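Lysine/ornithine decarboxylase (Vibrio vulnificus, PDB 2PLJ) catalyses the decarboxylation of lysine and ornithine to cadaverine and putrescine, using pyridoxal phosphate held at a beta/alpha barrel. Local coordinates at residues 168-173 with 187-192; 211-216 with 248-253; 302-307 with 319-324; 356-361 with 397-402. One frame throughout, in Å; residues are numbered along the deposited sequence.

Interaction 1 of 4, residues 168-173 with 187-192; sequences LLVRLS and FGCSPE
Backbone hydrogen bonds pin Leu172 against Cys189 in a single bridge. Cys189 N donates to Arg171 O at 2.8 Å, and Ser173 N donates to Cys189 O at 2.9 Å. CA-H...O contacts reinforce the bridge, among them Gly188 CA to Arg171 O at 3.2 Å. Ser173 adds a weak bond from OG to Gly188 O. Gly188 CA also comes within 3.7 Å of Leu172 C, a close backbone-to-backbone fit.

Side-chain packing is led by Arg171, whose extended chain, with CG anti to the backbone N (chi1 176°), carries the guanidinium alongside Phe187. Phe187 CB sits 3.5 Å from Arg171 CZ, over the centre of one guanidinium face; the guanidinium and phenyl planes are 52° apart, so they do not stack. A water ties the same pair together, accepting from Arg171 NH2 at 3.0 Å and donating to Phe187 O. Arg171 also touches the bound putrescine-pyridoxal phosphate adduct.

Apolar packing is lighter: Val170 CG1 meets Cys189 SG at 4.0 Å, and Leu172 CD2 reaches Pro191 CA.

Arg312 of the second subunit bonds to Gly188 O. Strand 167-171 lies between strands 147-150 and 207-212 of the parallel barrel sheet, and 187-192 crosses beyond its C-terminal end and carries the first residues of helix 191-203, which packs on Val170 and Leu172.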
loop_
_atom_site.group_PDB
_atom_site.type_symbol
_atom_site.label_atom_id
_atom_site.label_comp_id
_atom_site.label_asym_id
_atom_site.label_seq_id
_atom_site.Cartn_x
_atom_site.Cartn_y
_atom_site.Cartn_z
ATOM N N LEU A 168 0.676 -32.852 -4.488
ATOM C CA LEU A 168 1.399 -31.749 -3.834
ATOM C C LEU A 168 2.810 -31.536 -4.396
ATOM O O LEU A 168 3.534 -32.504 -4.707
ATOM C CB LEU A 168 1.515 -32.052 -2.329
ATOM C CG LEU A 168 0.194 -32.313 -1.581
ATOM C CD1 LEU A 168 0.498 -32.590 -0.132
ATOM C CD2 LEU A 168 -0.736 -31.100 -1.748
ATOM N N LEU A 169 3.205 -30.268 -4.484
ATOM C CA LEU A 169 4.598 -29.894 -4.720
ATOM C C LEU A 169 5.205 -29.555 -3.367
ATOM O O LEU A 169 4.603 -28.789 -2.587
ATOM C CB LEU A 169 4.696 -28.673 -5.652
ATOM C CG LEU A 169 4.241 -28.904 -7.100
ATOM C CD1 LEU A 169 4.031 -27.547 -7.830
ATOM C CD2 LEU A 169 5.223 -29.800 -7.847
ATOM N N VAL A 170 6.396 -30.091 -3.093
ATOM C CA VAL A 170 7.091 -29.794 -1.839
ATOM C C VAL A 170 8.100 -28.696 -2.126
ATOM O O VAL A 170 8.964 -28.871 -2.979
ATOM C CB VAL A 170 7.826 -31.039 -1.247
ATOM C CG1 VAL A 170 8.473 -30.639 0.072
ATOM C CG2 VAL A 170 6.824 -32.183 -1.041
ATOM N N ARG A 171 7.952 -27.555 -1.449
ATOM C CA ARG A 171 8.757 -26.391 -1.754
ATOM C C ARG A 171 9.997 -26.403 -0.862
ATOM O O ARG A 171 9.873 -26.495 0.370
ATOM C CB ARG A 171 7.972 -25.093 -1.523
ATOM C CG ARG A 171 8.862 -23.856 -1.758
ATOM C CD ARG A 171 8.009 -22.612 -1.863
ATOM N NE ARG A 171 8.832 -21.409 -1.848
ATOM C CZ ARG A 171 8.355 -20.156 -1.921
ATOM N NH1 ARG A 171 7.054 -19.915 -2.098
ATOM N NH2 ARG A 171 9.203 -19.120 -1.835
ATOM N N LEU A 172 11.156 -26.318 -1.500
ATOM C CA LEU A 172 12.455 -26.261 -0.798
ATOM C C LEU A 172 12.986 -24.833 -0.775
ATOM O O LEU A 172 12.692 -24.037 -1.673
ATOM C CB LEU A 172 13.488 -27.172 -1.478
ATOM C CG LEU A 172 13.396 -28.677 -1.213
ATOM C CD1 LEU A 172 12.147 -29.257 -1.846
ATOM C CD2 LEU A 172 14.629 -29.444 -1.683
ATOM N N SER A 173 13.774 -24.527 0.252
ATOM C CA SER A 173 14.623 -23.336 0.231
ATOM C C SER A 173 16.065 -23.737 0.560
ATOM O O SER A 173 16.309 -24.751 1.218
ATOM C CB SER A 173 14.093 -22.254 1.181
ATOM O OG SER A 173 14.370 -22.571 2.532
ATOM N N PHE A 187 9.553 -19.074 3.183
ATOM C CA PHE A 187 8.970 -20.362 2.770
ATOM C C PHE A 187 10.035 -21.337 2.295
ATOM O O PHE A 187 11.163 -20.943 1.952
ATOM C CB PHE A 187 8.000 -20.200 1.607
ATOM C CG PHE A 187 6.855 -19.263 1.872
ATOM C CD1 PHE A 187 5.876 -19.562 2.827
ATOM C CD2 PHE A 187 6.720 -18.120 1.086
ATOM C CE1 PHE A 187 4.795 -18.674 3.037
ATOM C CE2 PHE A 187 5.641 -17.218 1.293
ATOM C CZ PHE A 187 4.685 -17.501 2.251
ATOM N N GLY A 188 9.659 -22.610 2.272
ATOM C CA GLY A 188 10.522 -23.648 1.725
ATOM C C GLY A 188 11.269 -24.398 2.815
ATOM O O GLY A 188 11.768 -23.787 3.771
ATOM N N CYS A 189 11.318 -25.723 2.683
ATOM C CA CYS A 189 11.997 -26.551 3.701
ATOM C C CYS A 189 13.391 -26.952 3.237
ATOM O O CYS A 189 13.761 -26.738 2.077
ATOM C CB CYS A 189 11.174 -27.801 4.021
ATOM S SG CYS A 189 10.970 -28.872 2.619
ATOM N N SER A 190 14.159 -27.561 4.140
ATOM C CA SER A 190 15.470 -28.082 3.781
ATOM C C SER A 190 15.299 -29.372 2.978
ATOM O O SER A 190 14.265 -30.038 3.084
ATOM C CB SER A 190 16.301 -28.386 5.049
ATOM O OG SER A 190 15.729 -29.447 5.789
ATOM N N PRO A 191 16.339 -29.771 2.225
ATOM C CA PRO A 191 16.348 -31.082 1.565
ATOM C C PRO A 191 16.035 -32.260 2.533
ATOM O O PRO A 191 15.245 -33.147 2.188
ATOM C CB PRO A 191 17.784 -31.178 1.023
ATOM C CG PRO A 191 18.154 -29.757 0.757
ATOM C CD PRO A 191 17.551 -28.993 1.903
ATOM N N GLU A 192 16.633 -32.259 3.730
ATOM C CA GLU A 192 16.337 -33.298 4.727
ATOM C C GLU A 192 14.849 -33.294 5.144
ATOM O O GLU A 192 14.220 -34.358 5.232
ATOM C CB GLU A 192 17.247 -33.148 5.956
ATOM C CG GLU A 192 17.059 -34.242 6.986
ATOM C CD GLU A 192 18.009 -34.129 8.168
ATOM O OE1 GLU A 192 18.589 -33.036 8.373
ATOM O OE2 GLU A 192 18.179 -35.137 8.896
HETATM O O HOH W 1 11.862 -19.367 -0.462
#

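Interaction 2 of 4, residues 211-216 with 248-253; sequences LSFHVG and STLDIG. With P3T ((4-{[(4-aminobutyl)amino]methyl}-5-hydroxy-6-methylpyridin-3-yl)methyl dihydrogen phosphate), chain D.
Leu211 O accepts from Asp251 N at 2.8 Å, in the carbonyl plane, the shortest bond between these two parallel strands. Leu211 N reaches back to Thr249 O at 3.0 Å, and Phe213 N meets Asp251 O nearly head-on to the carbonyl (C=O...N 168°). Leu211 thus pairs with Leu250, and Ser212 with Asp251. On one side of the sheet Leu250 CD1 lies against Leu211 CB; on the other Ser212 CB abuts Asp251 CB at 3.6 Å.

Beyond the paired strands Phe213 turns its ring onto residues 251-252. Its CG lies between the backbone N and the carbonyl carbon (chi1 62°), which brings one face over Ile252, whose CA is 3.9 Å from the ring centroid in a CH-pi contact. Phe213 CZ also touches Ile252 CB at 3.6 Å. Asp251 OD1 accepts from Gly253 N, closing an Asx turn as the chain leaves its strand. A water joins Val215 N to Ile252 O.

His214 lays one ring face over the pyridine ring of the bound adduct, and its NE2 makes a weak 3.3 Å bond to OAP of the adduct. Gly216 N lies over the opposite face, and Gly253 C is at the ring edge. Strand 207-212, helix 223-241 and strand 249-251 form a beta-alpha-beta unit, and the cofactor sits at the C-terminal ends of its strands, as is usual in beta/alpha barrels.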
loop_
_atom_site.group_PDB
_atom_site.type_symbol
_atom_site.label_atom_id
_atom_site.label_comp_id
_atom_site.label_asym_id
_atom_site.label_seq_id
_atom_site.Cartn_x
_atom_site.Cartn_y
_atom_site.Cartn_z
ATOM N N LEU A 211 8.694 -31.372 -6.686
ATOM C CA LEU A 211 9.375 -30.346 -5.888
ATOM C C LEU A 211 9.232 -28.971 -6.530
ATOM O O LEU A 211 9.047 -28.854 -7.749
ATOM C CB LEU A 211 10.870 -30.661 -5.750
ATOM C CG LEU A 211 11.264 -32.046 -5.224
ATOM C CD1 LEU A 211 12.812 -32.169 -5.145
ATOM C CD2 LEU A 211 10.659 -32.280 -3.866
ATOM N N SER A 212 9.338 -27.927 -5.709
ATOM C CA SER A 212 9.333 -26.565 -6.240
ATOM C C SER A 212 10.291 -25.707 -5.450
ATOM O O SER A 212 10.680 -26.056 -4.324
ATOM C CB SER A 212 7.927 -25.959 -6.196
ATOM O OG SER A 212 7.563 -25.618 -4.871
ATOM N N PHE A 213 10.670 -24.577 -6.031
ATOM C CA PHE A 213 11.404 -23.588 -5.272
ATOM C C PHE A 213 11.156 -22.230 -5.909
ATOM O O PHE A 213 10.660 -22.157 -7.050
ATOM C CB PHE A 213 12.906 -23.911 -5.246
ATOM C CG PHE A 213 13.559 -23.907 -6.620
ATOM C CD1 PHE A 213 13.883 -22.682 -7.255
ATOM C CD2 PHE A 213 13.846 -25.117 -7.269
ATOM C CE1 PHE A 213 14.487 -22.684 -8.538
ATOM C CE2 PHE A 213 14.434 -25.141 -8.536
ATOM C CZ PHE A 213 14.785 -23.939 -9.173
ATOM N N HIS A 214 11.547 -21.172 -5.203
ATOM C CA HIS A 214 11.451 -19.805 -5.775
ATOM C C HIS A 214 12.654 -19.066 -5.249
ATOM O O HIS A 214 12.791 -18.884 -4.026
ATOM C CB HIS A 214 10.141 -19.108 -5.382
ATOM C CG HIS A 214 9.978 -17.762 -6.025
ATOM N ND1 HIS A 214 10.103 -16.578 -5.339
ATOM C CD2 HIS A 214 9.693 -17.428 -7.303
ATOM C CE1 HIS A 214 9.904 -15.562 -6.166
ATOM N NE2 HIS A 214 9.645 -16.054 -7.367
ATOM N N VAL A 215 13.579 -18.737 -6.148
ATOM C CA VAL A 215 14.861 -18.147 -5.721
ATOM C C VAL A 215 14.758 -16.674 -5.309
ATOM O O VAL A 215 15.718 -16.094 -4.761
ATOM C CB VAL A 215 16.004 -18.388 -6.750
ATOM C CG1 VAL A 215 16.282 -19.908 -6.911
ATOM C CG2 VAL A 215 15.731 -17.770 -8.082
ATOM N N GLY A 216 13.608 -16.074 -5.584
ATOM C CA GLY A 216 13.395 -14.651 -5.250
ATOM C C GLY A 216 13.117 -13.778 -6.472
ATOM O O GLY A 216 13.523 -14.083 -7.603
ATOM N N SER A 248 7.474 -36.686 -10.276
ATOM C CA SER A 248 7.224 -36.431 -11.696
ATOM C C SER A 248 7.571 -35.019 -12.167
ATOM O O SER A 248 7.748 -34.796 -13.368
ATOM C CB SER A 248 5.756 -36.740 -12.046
ATOM O OG SER A 248 4.886 -35.727 -11.550
ATOM N N THR A 249 7.681 -34.081 -11.232
ATOM C CA THR A 249 7.661 -32.639 -11.590
ATOM C C THR A 249 8.691 -31.830 -10.803
ATOM O O THR A 249 8.867 -32.070 -9.605
ATOM C CB THR A 249 6.254 -32.058 -11.317
ATOM O OG1 THR A 249 5.258 -32.883 -11.947
ATOM C CG2 THR A 249 6.119 -30.598 -11.775
ATOM N N LEU A 250 9.360 -30.901 -11.505
ATOM C CA LEU A 250 10.156 -29.839 -10.883
ATOM C C LEU A 250 9.573 -28.517 -11.310
ATOM O O LEU A 250 9.431 -28.262 -12.513
ATOM C CB LEU A 250 11.624 -29.904 -11.328
ATOM C CG LEU A 250 12.482 -28.833 -10.667
ATOM C CD1 LEU A 250 12.385 -28.976 -9.121
ATOM C CD2 LEU A 250 13.940 -28.930 -11.149
ATOM N N ASP A 251 9.260 -27.671 -10.331
ATOM C CA ASP A 251 8.727 -26.328 -10.602
ATOM C C ASP A 251 9.814 -25.342 -10.155
ATOM O O ASP A 251 10.129 -25.295 -8.959
ATOM C CB ASP A 251 7.435 -26.175 -9.783
ATOM C CG ASP A 251 6.855 -24.767 -9.800
ATOM O OD1 ASP A 251 7.508 -23.806 -10.276
ATOM O OD2 ASP A 251 5.707 -24.659 -9.304
ATOM N N ILE A 252 10.402 -24.596 -11.098
ATOM C CA ILE A 252 11.562 -23.730 -10.805
ATOM C C ILE A 252 11.209 -22.289 -10.373
ATOM O O ILE A 252 12.075 -21.426 -10.248
ATOM C CB ILE A 252 12.593 -23.702 -11.972
ATOM C CG1 ILE A 252 11.958 -23.069 -13.234
ATOM C CG2 ILE A 252 13.133 -25.130 -12.252
ATOM C CD1 ILE A 252 12.970 -22.707 -14.316
ATOM N N GLY A 253 9.924 -22.080 -10.130
ATOM C CA GLY A 253 9.392 -20.806 -9.635
ATOM C C GLY A 253 9.534 -19.632 -10.594
ATOM O O GLY A 253 9.582 -19.811 -11.838
HETATM O OAE P3T D . 8.470 -13.840 -11.593
HETATM P PAU P3T D . 8.307 -12.991 -10.259
HETATM O OAF P3T D . 7.143 -11.904 -10.438
HETATM O OAC P3T D . 9.586 -12.362 -9.737
HETATM O OAP P3T D . 7.741 -13.917 -9.058
HETATM C CAM P3T D . 6.416 -14.572 -9.237
HETATM C CAS P3T D . 6.288 -15.555 -8.065
HETATM C CAH P3T D . 6.298 -16.901 -8.456
HETATM N NAO P3T D . 6.208 -17.858 -7.532
HETATM C CAQ P3T D . 6.143 -17.590 -6.233
HETATM C CAA P3T D . 6.077 -18.765 -5.225
HETATM C CAR P3T D . 6.162 -16.259 -5.768
HETATM O OAD P3T D . 6.081 -16.024 -4.450
HETATM C CAT P3T D . 6.250 -15.205 -6.703
HETATM C CAG P3T D . 6.207 -13.852 -6.246
HETATM N NAN P3T D . 6.579 -13.564 -5.007
HETATM C CAL P3T D . 6.560 -12.213 -4.359
HETATM C CAK P3T D . 7.195 -11.118 -5.231
HETATM C CAJ P3T D . 7.004 -9.782 -4.447
HETATM C CAI P3T D . 7.598 -8.601 -5.222
HETATM N NAB P3T D . 7.622 -7.360 -4.411
HETATM O O HOH W 2 12.645 -19.258 -8.772
#

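Interaction 3 of 4, residues 302-307 with 319-324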
loop_
_atom_site.group_PDB
_atom_site.type_symbol
_atom_site.label_atom_id
_atom_site.label_comp_id
_atom_site.label_asym_id
_atom_site.label_seq_id
_atom_site.Cartn_x
_atom_site.Cartn_y
_atom_site.Cartn_z
ATOM N N SER A 302 2.974 4.177 -17.123
ATOM C CA SER A 302 2.139 5.009 -16.245
ATOM C C SER A 302 2.129 6.434 -16.773
ATOM O O SER A 302 3.102 6.873 -17.380
ATOM C CB SER A 302 2.641 5.003 -14.800
ATOM O OG SER A 302 3.969 5.548 -14.721
ATOM N N VAL A 303 1.009 7.120 -16.539
ATOM C CA VAL A 303 0.860 8.505 -16.954
ATOM C C VAL A 303 0.269 9.252 -15.767
ATOM O O VAL A 303 -0.834 8.921 -15.288
ATOM C CB VAL A 303 -0.074 8.650 -18.205
ATOM C CG1 VAL A 303 -0.158 10.124 -18.641
ATOM C CG2 VAL A 303 0.400 7.761 -19.352
ATOM N N ALA A 304 1.016 10.233 -15.267
ATOM C CA ALA A 304 0.501 11.127 -14.213
ATOM C C ALA A 304 0.583 12.558 -14.680
ATOM O O ALA A 304 1.321 12.870 -15.611
ATOM C CB ALA A 304 1.316 10.958 -12.922
ATOM N N SER A 305 -0.205 13.418 -14.049
ATOM C CA SER A 305 -0.213 14.829 -14.399
ATOM C C SER A 305 0.125 15.692 -13.197
ATOM O O SER A 305 -0.076 15.292 -12.039
ATOM C CB SER A 305 -1.555 15.217 -15.034
ATOM O OG SER A 305 -2.558 15.469 -14.065
ATOM N N VAL A 306 0.640 16.882 -13.482
ATOM C CA VAL A 306 1.070 17.818 -12.434
ATOM C C VAL A 306 -0.170 18.595 -11.929
ATOM O O VAL A 306 -0.808 19.325 -12.697
ATOM C CB VAL A 306 2.106 18.833 -12.984
ATOM C CG1 VAL A 306 2.460 19.854 -11.928
ATOM C CG2 VAL A 306 3.363 18.112 -13.477
ATOM N N MET A 307 -0.473 18.443 -10.641
ATOM C CA MET A 307 -1.580 19.160 -9.975
ATOM C C MET A 307 -1.211 20.581 -9.556
ATOM O O MET A 307 -2.049 21.491 -9.599
ATOM C CB MET A 307 -2.063 18.374 -8.750
ATOM C CG MET A 307 -2.591 16.974 -9.081
ATOM S SD MET A 307 -3.537 16.266 -7.707
ATOM C CE MET A 307 -2.418 16.464 -6.303
ATOM N N TYR A 319 3.743 18.272 -7.769
ATOM C CA TYR A 319 2.857 17.423 -6.990
ATOM C C TYR A 319 1.969 16.722 -8.013
ATOM O O TYR A 319 1.141 17.366 -8.659
ATOM C CB TYR A 319 2.037 18.251 -6.015
ATOM C CG TYR A 319 2.896 19.046 -5.061
ATOM C CD1 TYR A 319 3.260 18.536 -3.813
ATOM C CD2 TYR A 319 3.378 20.326 -5.411
ATOM C CE1 TYR A 319 4.066 19.268 -2.931
ATOM C CE2 TYR A 319 4.186 21.050 -4.557
ATOM C CZ TYR A 319 4.543 20.535 -3.317
ATOM O OH TYR A 319 5.337 21.306 -2.496
ATOM N N LEU A 320 2.179 15.414 -8.162
ATOM C CA LEU A 320 1.471 14.632 -9.182
ATOM C C LEU A 320 0.178 14.018 -8.663
ATOM O O LEU A 320 -0.021 13.947 -7.443
ATOM C CB LEU A 320 2.390 13.511 -9.731
ATOM C CG LEU A 320 3.793 13.950 -10.185
ATOM C CD1 LEU A 320 4.582 12.767 -10.707
ATOM C CD2 LEU A 320 3.749 15.064 -11.244
ATOM N N ASP A 321 -0.660 13.534 -9.584
ATOM C CA ASP A 321 -1.903 12.838 -9.225
ATOM C C ASP A 321 -1.740 11.313 -9.016
ATOM O O ASP A 321 -2.733 10.582 -8.910
ATOM C CB ASP A 321 -3.036 13.146 -10.237
ATOM C CG ASP A 321 -2.631 12.891 -11.679
ATOM O OD1 ASP A 321 -1.601 12.233 -11.904
ATOM O OD2 ASP A 321 -3.357 13.373 -12.604
ATOM N N ASP A 322 -0.493 10.851 -8.968
ATOM C CA ASP A 322 -0.201 9.434 -8.646
ATOM C C ASP A 322 1.092 9.427 -7.825
ATOM O O ASP A 322 1.925 10.344 -7.929
ATOM C CB ASP A 322 -0.029 8.628 -9.940
ATOM C CG ASP A 322 -0.372 7.117 -9.766
ATOM O OD1 ASP A 322 -0.627 6.649 -8.608
ATOM O OD2 ASP A 322 -0.450 6.437 -10.804
ATOM N N GLY A 323 1.250 8.426 -6.961
ATOM C CA GLY A 323 2.449 8.363 -6.136
ATOM C C GLY A 323 2.561 7.064 -5.352
ATOM O O GLY A 323 2.046 6.039 -5.792
ATOM N N ILE A 324 3.256 7.129 -4.216
ATOM C CA ILE A 324 3.657 5.910 -3.481
ATOM C C ILE A 324 2.503 5.190 -2.825
ATOM O O ILE A 324 2.639 4.017 -2.450
ATOM C CB ILE A 324 4.765 6.168 -2.417
ATOM C CG1 ILE A 324 4.128 6.717 -1.124
ATOM C CG2 ILE A 324 5.930 6.988 -3.037
ATOM C CD1 ILE A 324 5.076 6.764 0.077
#
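Val306 lays CG2 against Leu320 CD2 at 3.8 Å, the two side chains crossing on the same face of the sheet where their residues form an antiparallel non-hydrogen-bonded pair. Ala304 CB extends this apolar patch to Leu320 CB and Asp322 CB. Met307 folds over the other end: its CG and SD each lie 4.0 Å from Asp321 CB, and the bend at chi3 (-51°) brings CE near Leu320 O.

Two backbone bonds hold the hairpin strands together, Met307 N to Tyr319 O at 2.8 Å and the longer Asp321 N to Ser305 O at 3.1 Å. Asp321 also grips Ser305 with its side chain. OD1 accepts from Ser305 N at 2.8 Å and OD2 from Ser305 OG at 2.7 Å, both donors lying well above the carboxylate plane. Tyr319 OH is bonded to Lys186 O of the second subunit. Each oxygen of the buried Asp321 carboxylate thus receives a bond from Ser305, which probably stabilises its negative charge where the regular strand pairing ends.

Interaction 4 of 4, residues 356-361 with 397-402. With P3T ((4-{[(4-aminobutyl)amino]methyl}-5-hydroxy-6-methylpyridin-3-yl)methyl dihydrogen phosphate), chain E.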
loop_
_atom_site.group_PDB
_atom_site.type_symbol
_atom_site.label_atom_id
_atom_site.label_comp_id
_atom_site.label_asym_id
_atom_site.label_seq_id
_atom_site.Cartn_x
_atom_site.Cartn_y
_atom_site.Cartn_z
ATOM N N GLY A 356 4.027 12.676 -4.786
ATOM C CA GLY A 356 2.701 12.123 -5.050
ATOM C C GLY A 356 1.588 13.060 -4.556
ATOM O O GLY A 356 1.866 14.183 -4.018
ATOM N N PRO A 357 0.337 12.629 -4.721
ATOM C CA PRO A 357 -0.812 13.496 -4.389
ATOM C C PRO A 357 -1.199 13.554 -2.909
ATOM O O PRO A 357 -1.901 14.485 -2.496
ATOM C CB PRO A 357 -1.956 12.866 -5.187
ATOM C CG PRO A 357 -1.611 11.402 -5.203
ATOM C CD PRO A 357 -0.099 11.344 -5.319
ATOM N N THR A 358 -0.788 12.576 -2.102
ATOM C CA THR A 358 -1.236 12.578 -0.702
ATOM C C THR A 358 -0.565 13.604 0.192
ATOM O O THR A 358 0.467 14.172 -0.163
ATOM C CB THR A 358 -1.087 11.203 -0.018
ATOM O OG1 THR A 358 0.294 10.949 0.255
ATOM C CG2 THR A 358 -1.717 10.112 -0.864
ATOM N N CYS A 359 -1.157 13.833 1.359
ATOM C CA CYS A 359 -0.621 14.866 2.280
ATOM C C CYS A 359 0.620 14.428 3.065
ATOM O O CYS A 359 1.185 15.187 3.878
ATOM C CB CYS A 359 -1.680 15.423 3.235
ATOM S SG CYS A 359 -2.729 16.700 2.423
ATOM N N ASP A 360 1.088 13.236 2.762
ATOM C CA ASP A 360 2.170 12.625 3.465
ATOM C C ASP A 360 3.514 13.050 2.891
ATOM O O ASP A 360 3.753 12.946 1.692
ATOM C CB ASP A 360 2.009 11.119 3.324
ATOM C CG ASP A 360 2.725 10.370 4.388
ATOM O OD1 ASP A 360 3.792 10.848 4.850
ATOM O OD2 ASP A 360 2.191 9.308 4.774
ATOM N N SER A 361 4.401 13.530 3.755
ATOM C CA SER A 361 5.757 13.871 3.308
ATOM C C SER A 361 6.531 12.651 2.747
ATOM O O SER A 361 7.447 12.811 1.945
ATOM C CB SER A 361 6.533 14.586 4.431
ATOM O OG SER A 361 6.590 13.749 5.571
ATOM N N ASN A 397 -6.169 8.597 1.714
ATOM C CA ASN A 397 -6.730 9.935 1.448
ATOM C C ASN A 397 -7.964 9.878 0.532
ATOM O O ASN A 397 -8.512 10.924 0.188
ATOM C CB ASN A 397 -5.693 10.840 0.771
ATOM C CG ASN A 397 -5.155 11.928 1.659
ATOM O OD1 ASN A 397 -4.001 12.309 1.517
ATOM N ND2 ASN A 397 -6.014 12.516 2.512
ATOM N N PHE A 398 -8.393 8.679 0.124
ATOM C CA PHE A 398 -9.408 8.519 -0.932
ATOM C C PHE A 398 -9.012 9.137 -2.296
ATOM O O PHE A 398 -9.880 9.431 -3.126
ATOM C CB PHE A 398 -10.793 9.054 -0.497
ATOM C CG PHE A 398 -11.420 8.311 0.655
ATOM C CD1 PHE A 398 -11.059 6.992 0.939
ATOM C CD2 PHE A 398 -12.407 8.929 1.442
ATOM C CE1 PHE A 398 -11.666 6.285 2.002
ATOM C CE2 PHE A 398 -13.011 8.228 2.500
ATOM C CZ PHE A 398 -12.647 6.905 2.768
ATOM N N PHE A 399 -7.720 9.323 -2.561
ATOM C CA PHE A 399 -7.365 9.714 -3.926
ATOM C C PHE A 399 -7.735 8.586 -4.881
ATOM O O PHE A 399 -7.543 7.414 -4.546
ATOM C CB PHE A 399 -5.875 10.052 -4.076
ATOM C CG PHE A 399 -5.576 11.479 -3.815
ATOM C CD1 PHE A 399 -5.886 12.447 -4.776
ATOM C CD2 PHE A 399 -5.055 11.884 -2.588
ATOM C CE1 PHE A 399 -5.652 13.800 -4.533
ATOM C CE2 PHE A 399 -4.814 13.243 -2.323
ATOM C CZ PHE A 399 -5.115 14.201 -3.306
ATOM N N LYS A 400 -8.272 8.939 -6.050
ATOM C CA LYS A 400 -8.676 7.941 -7.066
ATOM C C LYS A 400 -7.442 7.191 -7.574
ATOM O O LYS A 400 -6.363 7.792 -7.744
ATOM C CB LYS A 400 -9.450 8.646 -8.199
ATOM C CG LYS A 400 -9.645 7.866 -9.507
ATOM C CD LYS A 400 -8.597 8.307 -10.584
ATOM C CE LYS A 400 -8.900 7.773 -11.989
ATOM N NZ LYS A 400 -7.673 7.859 -12.866
ATOM N N ARG A 401 -7.574 5.875 -7.742
ATOM C CA ARG A 401 -6.487 5.074 -8.267
ATOM C C ARG A 401 -6.378 5.373 -9.766
ATOM O O ARG A 401 -7.370 5.647 -10.432
ATOM C CB ARG A 401 -6.763 3.574 -8.068
ATOM C CG ARG A 401 -6.772 3.133 -6.596
ATOM C CD ARG A 401 -6.801 1.657 -6.503
ATOM N NE ARG A 401 -7.161 1.180 -5.170
ATOM C CZ ARG A 401 -6.970 -0.076 -4.771
ATOM N NH1 ARG A 401 -6.411 -0.936 -5.602
ATOM N NH2 ARG A 401 -7.299 -0.470 -3.541
ATOM N N ALA A 402 -5.169 5.275 -10.303
ATOM C CA ALA A 402 -5.000 5.291 -11.754
ATOM C C ALA A 402 -5.909 4.256 -12.419
ATOM O O ALA A 402 -6.057 3.130 -11.918
ATOM C CB ALA A 402 -3.557 5.005 -12.105
HETATM O OAE P3T E . -2.923 14.259 14.083
HETATM P PAU P3T E . -2.102 13.486 12.943
HETATM O OAF P3T E . -2.952 12.187 12.558
HETATM O OAC P3T E . -0.632 13.215 13.292
HETATM O OAP P3T E . -2.024 14.356 11.663
HETATM C CAM P3T E . -3.314 14.689 10.953
HETATM C CAS P3T E . -2.993 15.728 9.873
HETATM C CAH P3T E . -3.538 17.004 10.090
HETATM N NAO P3T E . -3.310 17.981 9.226
HETATM C CAQ P3T E . -2.570 17.843 8.114
HETATM C CAA P3T E . -2.332 19.029 7.146
HETATM C CAR P3T E . -1.997 16.581 7.840
HETATM O OAD P3T E . -1.254 16.423 6.743
HETATM C CAT P3T E . -2.195 15.507 8.740
HETATM C CAG P3T E . -1.637 14.230 8.423
HETATM N NAN P3T E . -0.547 14.148 7.649
HETATM C CAL P3T E . 0.147 12.895 7.190
HETATM C CAK P3T E . 0.268 11.810 8.261
HETATM C CAJ P3T E . 0.906 10.543 7.633
HETATM C CAI P3T E . 1.166 9.459 8.703
HETATM N NAB P3T E . 1.894 8.308 8.120
#
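Two loops of the beta-barrel part of the chain meet here beside an active site shared with the second subunit: residues 356-361 come after strand 349-355, while the loop of residues 397-402 leads into strand 403-407. Phe399 turns one ring face to Pro357. Pro357 CB stands 3.8 Å from the ring centroid and only 7° off the normal, a CH-pi contact almost over the centre. The rim of the same ring comes close to the backbone, with Phe399 CE2 3.2 Å from Pro357 O. Thr358 CG2 lies nearby, 4.2 Å from Phe399 CD2.

One hydrogen bond crosses the contact. Cys359 N donates to Asn397 OD1 at 3.2 Å, nearly in line with the amide C=O, and that oxygen also lies against Thr358 CB. Asn397 ND2 turns to a weak bond with Glu111 of the second subunit, while Thr358 OG1 bonds to Asp363.

Past the bond, Asp360 OD2 lies 3.4 Å from CAJ in the putrescine chain of the bound adduct and is hydrogen-bonded to Tyr325 OH. The same adduct is hydrogen-bonded to Ser217 OG, Gly255 N and Arg293 N, all of the second subunit, giving the composite dimer-interface site characteristic of decarboxylases with this fold.

How the interactions relate
From the N terminus the four contacts follow one another in series, with no nesting or crossing. Interaction 1 closes a loop beyond strand 167-171, part of which is not modelled, and interaction 2 then spans the helix between neighbouring barrel strands. These two touch directly: Leu172 N and Ser212 O are 2.9 Å apart, probably hydrogen-bonded, in the same parallel sheet. Interaction 3 closes a hairpin in the mixed sheet, and interaction 4 joins two loops of that part of the fold. They also touch, Pro357 packing on Leu320 and Asp322. The two pairs lie on opposite sides of the chain's centre, centres about 39 to 42 Å apart. Interactions 1, 3 and 4 all touch the second subunit.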